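Local structure of CBS domain-containing protein (Listeria monocytogenes, 6XNU) at residues 36-42 / 58-64; 64-70 / 132-138; 70-74 / 102-107. The protein binds the second messenger c-di-AMP, probably through a pair of CBS motifs, and takes part in controlling (p)ppGpp and c-di-AMP homeostasis in Listeria monocytogenes. The contacts are given in a common frame with arbitrary orientation. Numbering follows the deposited sequence.

Contact 1 of 3, residues 36-42 / 58-64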
loop_
_atom_site.group_PDB
_atom_site.type_symbol
_atom_site.label_atom_id
_atom_site.label_comp_id
_atom_site.label_asym_id
_atom_site.label_seq_id
_atom_site.Cartn_x
_atom_site.Cartn_y
_atom_site.Cartn_z
ATOM N N LYS A 36 15.238 8.739 0.616
ATOM C CA LYS A 36 14.060 8.717 1.479
ATOM C C LYS A 36 13.214 7.468 1.277
ATOM O O LYS A 36 12.188 7.313 1.957
ATOM C CB LYS A 36 13.196 9.963 1.228
ATOM C CG LYS A 36 13.890 11.279 1.514
ATOM C CD LYS A 36 13.077 12.452 0.970
ATOM C CE LYS A 36 13.631 13.776 1.453
ATOM N NZ LYS A 36 13.113 14.913 0.638
ATOM N N VAL A 37 13.601 6.591 0.354
ATOM C CA VAL A 37 12.876 5.361 0.052
ATOM C C VAL A 37 13.726 4.200 0.550
ATOM O O VAL A 37 14.875 4.043 0.126
ATOM C CB VAL A 37 12.595 5.220 -1.455
ATOM C CG1 VAL A 37 11.747 3.976 -1.713
ATOM C CG2 VAL A 37 11.919 6.487 -2.032
ATOM N N ALA A 38 13.185 3.401 1.463
ATOM C CA ALA A 38 13.921 2.223 1.895
ATOM C C ALA A 38 14.050 1.236 0.743
ATOM O O ALA A 38 13.212 1.193 -0.167
ATOM C CB ALA A 38 13.226 1.559 3.081
ATOM N N HIS A 39 15.136 0.462 0.765
ATOM C CA HIS A 39 15.350 -0.572 -0.235
ATOM C C HIS A 39 16.008 -1.775 0.419
ATOM O O HIS A 39 16.503 -1.705 1.546
ATOM C CB HIS A 39 16.211 -0.071 -1.414
ATOM C CG HIS A 39 17.643 0.199 -1.060
ATOM N ND1 HIS A 39 18.114 1.464 -0.778
ATOM C CD2 HIS A 39 18.712 -0.628 -0.964
ATOM C CE1 HIS A 39 19.410 1.404 -0.521
ATOM N NE2 HIS A 39 19.799 0.145 -0.626
ATOM N N VAL A 40 16.005 -2.891 -0.306
ATOM C CA VAL A 40 16.820 -4.043 0.040
ATOM C C VAL A 40 17.758 -4.315 -1.132
ATOM O O VAL A 40 17.629 -3.730 -2.212
ATOM C CB VAL A 40 15.971 -5.284 0.376
ATOM C CG1 VAL A 40 15.263 -5.080 1.699
ATOM C CG2 VAL A 40 14.963 -5.542 -0.727
ATOM N N GLN A 41 18.717 -5.209 -0.903
ATOM C CA GLN A 41 19.744 -5.537 -1.882
ATOM C C GLN A 41 19.611 -6.992 -2.313
ATOM O O GLN A 41 19.209 -7.847 -1.519
ATOM C CB GLN A 41 21.155 -5.325 -1.308
ATOM C CG GLN A 41 21.451 -3.930 -0.793
ATOM C CD GLN A 41 22.661 -3.916 0.123
ATOM O OE1 GLN A 41 23.362 -2.911 0.239
ATOM N NE2 GLN A 41 22.914 -5.044 0.782
ATOM N N LEU A 42 19.966 -7.276 -3.572
ATOM C CA LEU A 42 20.089 -8.669 -3.991
ATOM C C LEU A 42 20.940 -9.436 -2.988
ATOM O O LEU A 42 21.973 -8.945 -2.519
ATOM C CB LEU A 42 20.719 -8.775 -5.383
ATOM C CG LEU A 42 19.984 -8.132 -6.552
ATOM C CD1 LEU A 42 20.856 -8.133 -7.807
ATOM C CD2 LEU A 42 18.659 -8.833 -6.819
ATOM N N TYR A 58 6.583 2.075 3.659
ATOM C CA TYR A 58 6.144 1.733 2.315
ATOM C C TYR A 58 5.737 0.266 2.282
ATOM O O TYR A 58 6.435 -0.581 2.840
ATOM C CB TYR A 58 7.263 1.976 1.292
ATOM C CG TYR A 58 7.566 3.436 1.073
ATOM C CD1 TYR A 58 6.775 4.201 0.231
ATOM C CD2 TYR A 58 8.639 4.049 1.712
ATOM C CE1 TYR A 58 7.040 5.544 0.023
ATOM C CE2 TYR A 58 8.918 5.400 1.503
ATOM C CZ TYR A 58 8.108 6.136 0.660
ATOM O OH TYR A 58 8.352 7.478 0.437
ATOM N N SER A 59 4.625 -0.039 1.604
ATOM C CA SER A 59 4.199 -1.432 1.498
ATOM C C SER A 59 4.948 -2.203 0.413
ATOM O O SER A 59 4.971 -3.438 0.447
ATOM C CB SER A 59 2.690 -1.510 1.256
ATOM O OG SER A 59 2.352 -1.137 -0.058
ATOM N N VAL A 60 5.546 -1.505 -0.545
ATOM C CA VAL A 60 6.376 -2.099 -1.589
ATOM C C VAL A 60 7.659 -1.290 -1.653
ATOM O O VAL A 60 7.603 -0.056 -1.661
ATOM C CB VAL A 60 5.671 -2.089 -2.960
ATOM C CG1 VAL A 60 6.584 -2.655 -4.040
ATOM C CG2 VAL A 60 4.358 -2.858 -2.913
ATOM N N ILE A 61 8.806 -1.973 -1.705
ATOM C CA ILE A 61 10.091 -1.270 -1.754
ATOM C C ILE A 61 10.945 -1.804 -2.892
ATOM O O ILE A 61 10.782 -2.957 -3.319
ATOM C CB ILE A 61 10.858 -1.364 -0.424
ATOM C CG1 ILE A 61 11.169 -2.820 -0.052
ATOM C CG2 ILE A 61 10.099 -0.646 0.694
ATOM C CD1 ILE A 61 11.983 -2.984 1.238
ATOM N N PRO A 62 11.869 -1.003 -3.400
ATOM C CA PRO A 62 12.740 -1.466 -4.484
ATOM C C PRO A 62 13.804 -2.428 -3.988
ATOM O O PRO A 62 14.229 -2.396 -2.828
ATOM C CB PRO A 62 13.365 -0.170 -5.011
ATOM C CG PRO A 62 13.241 0.807 -3.882
ATOM C CD PRO A 62 11.948 0.454 -3.197
ATOM N N VAL A 63 14.232 -3.295 -4.900
ATOM C CA VAL A 63 15.372 -4.176 -4.688
ATOM C C VAL A 63 16.477 -3.702 -5.621
ATOM O O VAL A 63 16.271 -3.628 -6.836
ATOM C CB VAL A 63 15.015 -5.645 -4.955
ATOM C CG1 VAL A 63 16.203 -6.524 -4.672
ATOM C CG2 VAL A 63 13.824 -6.077 -4.112
ATOM N N LEU A 64 17.627 -3.353 -5.049
ATOM C CA LEU A 64 18.762 -2.810 -5.780
ATOM C C LEU A 64 19.923 -3.792 -5.764
ATOM O O LEU A 64 19.970 -4.714 -4.946
ATOM C CB LEU A 64 19.223 -1.484 -5.167
ATOM C CG LEU A 64 18.142 -0.423 -4.953
ATOM C CD1 LEU A 64 18.795 0.863 -4.448
ATOM C CD2 LEU A 64 17.363 -0.200 -6.230
#

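Contact 2 of 3, residues 64-70 / 132-138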
loop_
_atom_site.group_PDB
_atom_site.type_symbol
_atom_site.label_atom_id
_atom_site.label_comp_id
_atom_site.label_asym_id
_atom_site.label_seq_id
_atom_site.Cartn_x
_atom_site.Cartn_y
_atom_site.Cartn_z
ATOM N N LEU A 64 17.627 -3.353 -5.049
ATOM C CA LEU A 64 18.762 -2.810 -5.780
ATOM C C LEU A 64 19.923 -3.792 -5.764
ATOM O O LEU A 64 19.970 -4.714 -4.946
ATOM C CB LEU A 64 19.223 -1.484 -5.167
ATOM C CG LEU A 64 18.142 -0.423 -4.953
ATOM C CD1 LEU A 64 18.795 0.863 -4.448
ATOM C CD2 LEU A 64 17.363 -0.200 -6.230
ATOM N N ASP A 65 20.876 -3.575 -6.667
ATOM C CA ASP A 65 22.135 -4.298 -6.588
ATOM C C ASP A 65 23.192 -3.420 -5.910
ATOM O O ASP A 65 22.905 -2.332 -5.414
ATOM C CB ASP A 65 22.556 -4.797 -7.980
ATOM C CG ASP A 65 22.847 -3.679 -8.971
ATOM O OD1 ASP A 65 23.128 -2.525 -8.570
ATOM O OD2 ASP A 65 22.812 -3.972 -10.188
ATOM N N PHE A 66 24.443 -3.887 -5.882
ATOM C CA PHE A 66 25.474 -3.125 -5.184
ATOM C C PHE A 66 25.863 -1.842 -5.920
ATOM O O PHE A 66 26.532 -0.988 -5.329
ATOM C CB PHE A 66 26.711 -4.006 -4.964
ATOM C CG PHE A 66 27.545 -4.194 -6.204
ATOM C CD1 PHE A 66 27.012 -4.812 -7.332
ATOM C CD2 PHE A 66 28.859 -3.740 -6.251
ATOM C CE1 PHE A 66 27.782 -4.985 -8.476
ATOM C CE2 PHE A 66 29.629 -3.903 -7.390
ATOM C CZ PHE A 66 29.090 -4.526 -8.504
ATOM N N GLU A 67 25.485 -1.701 -7.190
ATOM C CA GLU A 67 25.667 -0.467 -7.943
ATOM C C GLU A 67 24.447 0.437 -7.872
ATOM O O GLU A 67 24.382 1.425 -8.607
ATOM C CB GLU A 67 25.973 -0.762 -9.415
ATOM C CG GLU A 67 27.205 -1.625 -9.656
ATOM C CD GLU A 67 27.428 -1.849 -11.139
ATOM O OE1 GLU A 67 27.751 -0.876 -11.853
ATOM O OE2 GLU A 67 27.244 -2.992 -11.596
ATOM N N PHE A 68 23.488 0.108 -7.007
ATOM C CA PHE A 68 22.258 0.888 -6.823
ATOM C C PHE A 68 21.408 0.933 -8.089
ATOM O O PHE A 68 20.632 1.871 -8.295
ATOM C CB PHE A 68 22.567 2.299 -6.307
ATOM C CG PHE A 68 23.140 2.299 -4.926
ATOM C CD1 PHE A 68 24.467 1.935 -4.721
ATOM C CD2 PHE A 68 22.348 2.587 -3.824
ATOM C CE1 PHE A 68 25.012 1.896 -3.451
ATOM C CE2 PHE A 68 22.883 2.558 -2.544
ATOM C CZ PHE A 68 24.219 2.200 -2.350
ATOM N N LYS A 69 21.508 -0.098 -8.928
ATOM C CA LYS A 69 20.587 -0.261 -10.047
ATOM C C LYS A 69 19.345 -1.041 -9.605
ATOM O O LYS A 69 19.415 -1.932 -8.754
ATOM C CB LYS A 69 21.265 -0.981 -11.216
ATOM C CG LYS A 69 22.440 -0.230 -11.795
ATOM C CD LYS A 69 23.150 -1.092 -12.834
ATOM C CE LYS A 69 24.482 -0.482 -13.219
ATOM N NZ LYS A 69 24.327 0.956 -13.549
ATOM N N LEU A 70 18.215 -0.717 -10.228
ATOM C CA LEU A 70 16.911 -1.238 -9.825
ATOM C C LEU A 70 16.636 -2.580 -10.496
ATOM O O LEU A 70 16.580 -2.657 -11.727
ATOM C CB LEU A 70 15.822 -0.231 -10.192
ATOM C CG LEU A 70 14.380 -0.666 -9.913
ATOM C CD1 LEU A 70 14.126 -0.801 -8.417
ATOM C CD2 LEU A 70 13.434 0.339 -10.519
ATOM N N VAL A 132 14.494 6.001 -12.792
ATOM C CA VAL A 132 15.853 5.497 -12.972
ATOM C C VAL A 132 16.515 6.336 -14.046
ATOM O O VAL A 132 15.849 6.993 -14.847
ATOM C CB VAL A 132 15.913 3.997 -13.368
ATOM C CG1 VAL A 132 15.184 3.112 -12.333
ATOM C CG2 VAL A 132 15.351 3.782 -14.763
ATOM N N ASP A 133 17.840 6.325 -14.054
ATOM C CA ASP A 133 18.524 7.023 -15.134
ATOM C C ASP A 133 18.808 6.013 -16.253
ATOM O O ASP A 133 18.374 4.858 -16.199
ATOM C CB ASP A 133 19.743 7.762 -14.576
ATOM C CG ASP A 133 20.927 6.877 -14.376
ATOM O OD1 ASP A 133 20.761 5.653 -14.462
ATOM O OD2 ASP A 133 22.036 7.408 -14.146
ATOM N N SER A 134 19.542 6.425 -17.294
ATOM C CA SER A 134 19.653 5.554 -18.461
ATOM C C SER A 134 20.385 4.244 -18.169
ATOM O O SER A 134 20.181 3.271 -18.903
ATOM C CB SER A 134 20.334 6.295 -19.614
ATOM O OG SER A 134 21.396 7.111 -19.150
ATOM N N ASP A 135 21.207 4.172 -17.119
ATOM C CA ASP A 135 21.858 2.917 -16.753
ATOM C C ASP A 135 21.153 2.202 -15.595
ATOM O O ASP A 135 21.758 1.348 -14.942
ATOM C CB ASP A 135 23.350 3.146 -16.454
ATOM C CG ASP A 135 23.631 3.681 -15.047
ATOM O OD1 ASP A 135 22.756 4.298 -14.428
ATOM O OD2 ASP A 135 24.759 3.484 -14.543
ATOM N N HIS A 136 19.881 2.527 -15.356
ATOM C CA HIS A 136 18.996 1.891 -14.376
ATOM C C HIS A 136 19.366 2.207 -12.935
ATOM O O HIS A 136 18.876 1.542 -12.017
ATOM C CB HIS A 136 18.918 0.375 -14.582
ATOM C CG HIS A 136 18.077 -0.016 -15.758
ATOM N ND1 HIS A 136 16.699 0.024 -15.732
ATOM C CD2 HIS A 136 18.420 -0.412 -17.007
ATOM C CE1 HIS A 136 16.229 -0.351 -16.908
ATOM N NE2 HIS A 136 17.252 -0.620 -17.700
ATOM N N HIS A 137 20.195 3.219 -12.707
ATOM C CA HIS A 137 20.470 3.670 -11.352
ATOM C C HIS A 137 19.196 4.248 -10.746
ATOM O O HIS A 137 18.525 5.080 -11.368
ATOM C CB HIS A 137 21.581 4.717 -11.386
ATOM C CG HIS A 137 21.954 5.271 -10.051
ATOM N ND1 HIS A 137 21.357 6.395 -9.515
ATOM C CD2 HIS A 137 22.897 4.882 -9.158
ATOM C CE1 HIS A 137 21.912 6.666 -8.348
ATOM N NE2 HIS A 137 22.847 5.764 -8.106
ATOM N N PHE A 138 18.879 3.804 -9.533
ATOM C CA PHE A 138 17.625 4.180 -8.879
ATOM C C PHE A 138 17.675 5.626 -8.400
ATOM O O PHE A 138 18.574 6.013 -7.646
ATOM C CB PHE A 138 17.360 3.244 -7.703
ATOM C CG PHE A 138 16.113 3.573 -6.933
ATOM C CD1 PHE A 138 14.890 3.657 -7.572
ATOM C CD2 PHE A 138 16.173 3.779 -5.569
ATOM C CE1 PHE A 138 13.736 3.961 -6.849
ATOM C CE2 PHE A 138 15.017 4.071 -4.836
ATOM C CZ PHE A 138 13.807 4.158 -5.487
#

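Contact 3 of 3, residues 70-74 / 102-107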
loop_
_atom_site.group_PDB
_atom_site.type_symbol
_atom_site.label_atom_id
_atom_site.label_comp_id
_atom_site.label_asym_id
_atom_site.label_seq_id
_atom_site.Cartn_x
_atom_site.Cartn_y
_atom_site.Cartn_z
ATOM N N LEU A 70 18.215 -0.717 -10.228
ATOM C CA LEU A 70 16.911 -1.238 -9.825
ATOM C C LEU A 70 16.636 -2.580 -10.496
ATOM O O LEU A 70 16.580 -2.657 -11.727
ATOM C CB LEU A 70 15.822 -0.231 -10.192
ATOM C CG LEU A 70 14.380 -0.666 -9.913
ATOM C CD1 LEU A 70 14.126 -0.801 -8.417
ATOM C CD2 LEU A 70 13.434 0.339 -10.519
ATOM N N HIS A 71 16.410 -3.621 -9.688
ATOM C CA HIS A 71 16.160 -4.975 -10.176
ATOM C C HIS A 71 14.754 -5.485 -9.912
ATOM O O HIS A 71 14.278 -6.346 -10.653
ATOM C CB HIS A 71 17.139 -5.974 -9.541
ATOM C CG HIS A 71 18.527 -5.898 -10.096
ATOM N ND1 HIS A 71 19.066 -6.891 -10.885
ATOM C CD2 HIS A 71 19.487 -4.952 -9.969
ATOM C CE1 HIS A 71 20.297 -6.554 -11.231
ATOM N NE2 HIS A 71 20.578 -5.381 -10.692
ATOM N N GLY A 72 14.079 -4.997 -8.879
ATOM C CA GLY A 72 12.791 -5.584 -8.563
ATOM C C GLY A 72 12.073 -4.786 -7.500
ATOM O O GLY A 72 12.581 -3.784 -6.988
ATOM N N LEU A 73 10.866 -5.250 -7.194
ATOM C CA LEU A 73 10.004 -4.684 -6.165
ATOM C C LEU A 73 9.565 -5.822 -5.267
ATOM O O LEU A 73 9.306 -6.929 -5.750
ATOM C CB LEU A 73 8.781 -3.990 -6.769
ATOM C CG LEU A 73 9.025 -2.780 -7.677
ATOM C CD1 LEU A 73 7.738 -2.369 -8.365
ATOM C CD2 LEU A 73 9.596 -1.637 -6.851
ATOM N N ILE A 74 9.506 -5.567 -3.960
ATOM C CA ILE A 74 9.155 -6.613 -3.010
ATOM C C ILE A 74 8.194 -6.067 -1.960
ATOM O O ILE A 74 8.264 -4.900 -1.562
ATOM C CB ILE A 74 10.417 -7.237 -2.361
ATOM C CG1 ILE A 74 10.082 -8.541 -1.631
ATOM C CG2 ILE A 74 11.110 -6.244 -1.431
ATOM C CD1 ILE A 74 11.331 -9.295 -1.165
ATOM N N VAL A 102 11.765 -13.959 -4.680
ATOM C CA VAL A 102 10.341 -13.668 -4.604
ATOM C C VAL A 102 9.967 -12.314 -5.187
ATOM O O VAL A 102 8.774 -12.061 -5.400
ATOM C CB VAL A 102 9.815 -13.770 -3.153
ATOM C CG1 VAL A 102 10.339 -15.029 -2.484
ATOM C CG2 VAL A 102 10.196 -12.540 -2.352
ATOM N N MET A 103 10.929 -11.440 -5.455
ATOM C CA MET A 103 10.608 -10.091 -5.899
ATOM C C MET A 103 9.934 -10.094 -7.270
ATOM O O MET A 103 10.125 -11.003 -8.084
ATOM C CB MET A 103 11.874 -9.242 -5.957
ATOM C CG MET A 103 12.820 -9.670 -7.060
ATOM S SD MET A 103 14.340 -8.716 -7.040
ATOM C CE MET A 103 15.239 -9.441 -8.414
ATOM N N GLN A 104 9.151 -9.051 -7.519
ATOM C CA GLN A 104 8.528 -8.824 -8.817
ATOM C C GLN A 104 9.548 -8.188 -9.758
ATOM O O GLN A 104 10.144 -7.156 -9.430
ATOM C CB GLN A 104 7.298 -7.935 -8.645
ATOM C CG GLN A 104 6.864 -7.138 -9.864
ATOM C CD GLN A 104 5.627 -6.310 -9.570
ATOM O OE1 GLN A 104 4.648 -6.819 -9.023
ATOM N NE2 GLN A 104 5.669 -5.025 -9.913
ATOM N N THR A 105 9.769 -8.808 -10.914
ATOM C CA THR A 105 10.717 -8.291 -11.892
ATOM C C THR A 105 10.032 -7.604 -13.061
ATOM O O THR A 105 10.715 -7.069 -13.939
ATOM C CB THR A 105 11.602 -9.422 -12.411
ATOM O OG1 THR A 105 10.766 -10.453 -12.942
ATOM C CG2 THR A 105 12.462 -9.993 -11.289
ATOM N N ASP A 106 8.705 -7.608 -13.083
ATOM C CA ASP A 106 7.889 -7.009 -14.135
ATOM C C ASP A 106 7.317 -5.702 -13.594
ATOM O O ASP A 106 6.266 -5.685 -12.954
ATOM C CB ASP A 106 6.784 -7.978 -14.534
ATOM C CG ASP A 106 6.035 -8.534 -13.317
ATOM O OD1 ASP A 106 6.667 -9.214 -12.469
ATOM O OD2 ASP A 106 4.815 -8.269 -13.191
ATOM N N PHE A 107 8.007 -4.594 -13.845
ATOM C CA PHE A 107 7.547 -3.313 -13.322
ATOM C C PHE A 107 7.862 -2.193 -14.318
ATOM O O PHE A 107 8.844 -2.287 -15.061
ATOM C CB PHE A 107 8.193 -2.991 -11.964
ATOM C CG PHE A 107 9.686 -3.113 -11.964
ATOM C CD1 PHE A 107 10.485 -2.052 -12.353
ATOM C CD2 PHE A 107 10.296 -4.298 -11.584
ATOM C CE1 PHE A 107 11.869 -2.173 -12.372
ATOM C CE2 PHE A 107 11.674 -4.424 -11.596
ATOM C CZ PHE A 107 12.462 -3.362 -11.988
#

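Contact 1 of 3, residues 36-42 / 58-64
L64 lays its methyl CD1 over the face of the H39 imidazole, 3.7 Å from the ring centroid and 11° off the ring normal, a CH-pi contact from strand 60-64 to the residue just before strand 40-41. The backbone below explains why the two side chains meet. V40 N donates to P62 O (3.1 Å, 163° at the hydrogen), V40 O accepts from L64 N (2.9 Å, 172°), and L42 N donates to L64 O (2.9 Å, 155°). One residue, V40, thus bonds to P62 and L64 on both sides of its partner V63, which is parallel ladder geometry; the bridges V40–V63 and Q41–L64 have CA atoms 5.0 and 4.9 Å apart. CA-H...O contacts fill in between, as from V63 CA to V40 O (3.4 Å). On the face opposite L64, V40 CG2 meets V63 CG2 at 3.6 Å, V40 CG1 meets I61 CD1 at 3.9 Å, and V99 of helix 99-102 covers V40 and V63. Toward the start of 36-42 the chains part from ladder spacing, and side chains take over: V37 CG1 packs on P62 CD (3.8 Å), while the edge of the Y58 ring meets the backbone, CE2 lying 3.8 Å from K36 O. A38 O, 3.4 Å from P62 CD, is buried without a polar partner, since proline offers it no N-H. A38 and I61 also pack on V52 and C56 of helix 46-56. Parallel pairing of strands 40-41 and 60-64 across that intervening helix makes a beta-alpha-beta unit, consistent with the first of two CBS motifs.

Contact 2 of 3, residues 64-70 / 132-138
Each segment folds back through a type I turn, D65 to F68 and D133 to H136, and the two segments meet just past their turns at one backbone bridge, K69 with H137, whose CA atoms are only 4.1 Å apart. Two hydrogen bonds define it: F138 N to F68 O (2.9 Å, 173°) and L70 N to H136 O (3.0 Å, 156°). Within each segment, D65 OD1 accepts from K69 N just past its turn at 2.9 Å, and D133 OD1 from H137 N at 3.1 Å; D135 OD1 also accepts from H137 N (3.3 Å), an Asx turn. Across the gap K69 NZ forms a salt bridge with D135 OD2 (2.8 Å) and a hydrogen bond to D135 O (2.9 Å). On the buried side, L64 CD2 touches F138 CB and L70 CD2 touches V132 CG1, both at 3.7 Å. These are two corresponding beta-hairpin turns, 60-64 to 70-75 and 128-132 to 138-143, meeting side by side, as expected where two CBS motifs pair in a Bateman module.

Contact 3 of 3, residues 70-74 / 102-107
F107 supplies the apolar centre: its CE1 lies 3.5 Å from L70 CD2 and its CB 3.7 Å from L73 CD1, so the F107 side chain spans two leucines of strand 70-74. Between them the ring passes close to the backbone, CE2 being 3.4 Å from G72 CA. On the other side of the chain M103 SD comes within 3.8 Å of the same G72 CA; an ideal CB there would sit 2.4 Å from that sulfur, a clash that glycine avoids. Farther along, I74 CD1 packs on V102 CG2 at 3.6 Å. The polar seam is a reciprocal pair, L73 N to Q104 O (3.0 Å, 155°) and Q104 N to L73 O (2.8 Å, 156°), a single antiparallel hydrogen-bonded bridge. At the edge, H71 O reaches the rim of the F107 ring, 3.4 Å from CE2, while the H71 imidazole turns to D65. H71 and G72 both face V63, forming a classic beta bulge in a strand flanked by the connection from helix 99-102 to strand 109-110, within the CBS domain.

Contacts 1 and 3 line two edges of strand pair 60-64/70-75: contact 1 adds strand 40-41 in parallel, and contact 3 lays the 102-107 connection against the far strand. V63 joins them through backbone bonds to H71 and G72. Contact 2 lies farther out, its centre about 13 Å from the centre of the chain against about 7 Å for contact 1 and 9 Å for contact 3. Charge follows that placing: the salt bridge belongs to contact 2, whereas contacts 1 and 3 combine backbone pairing with apolar packing. L64 is common to contacts 1 and 2, L70 to contacts 2 and 3, and D65 OD2 to H71 NE2 (2.7 Å) probably adds a hydrogen bond between contacts 2 and 3.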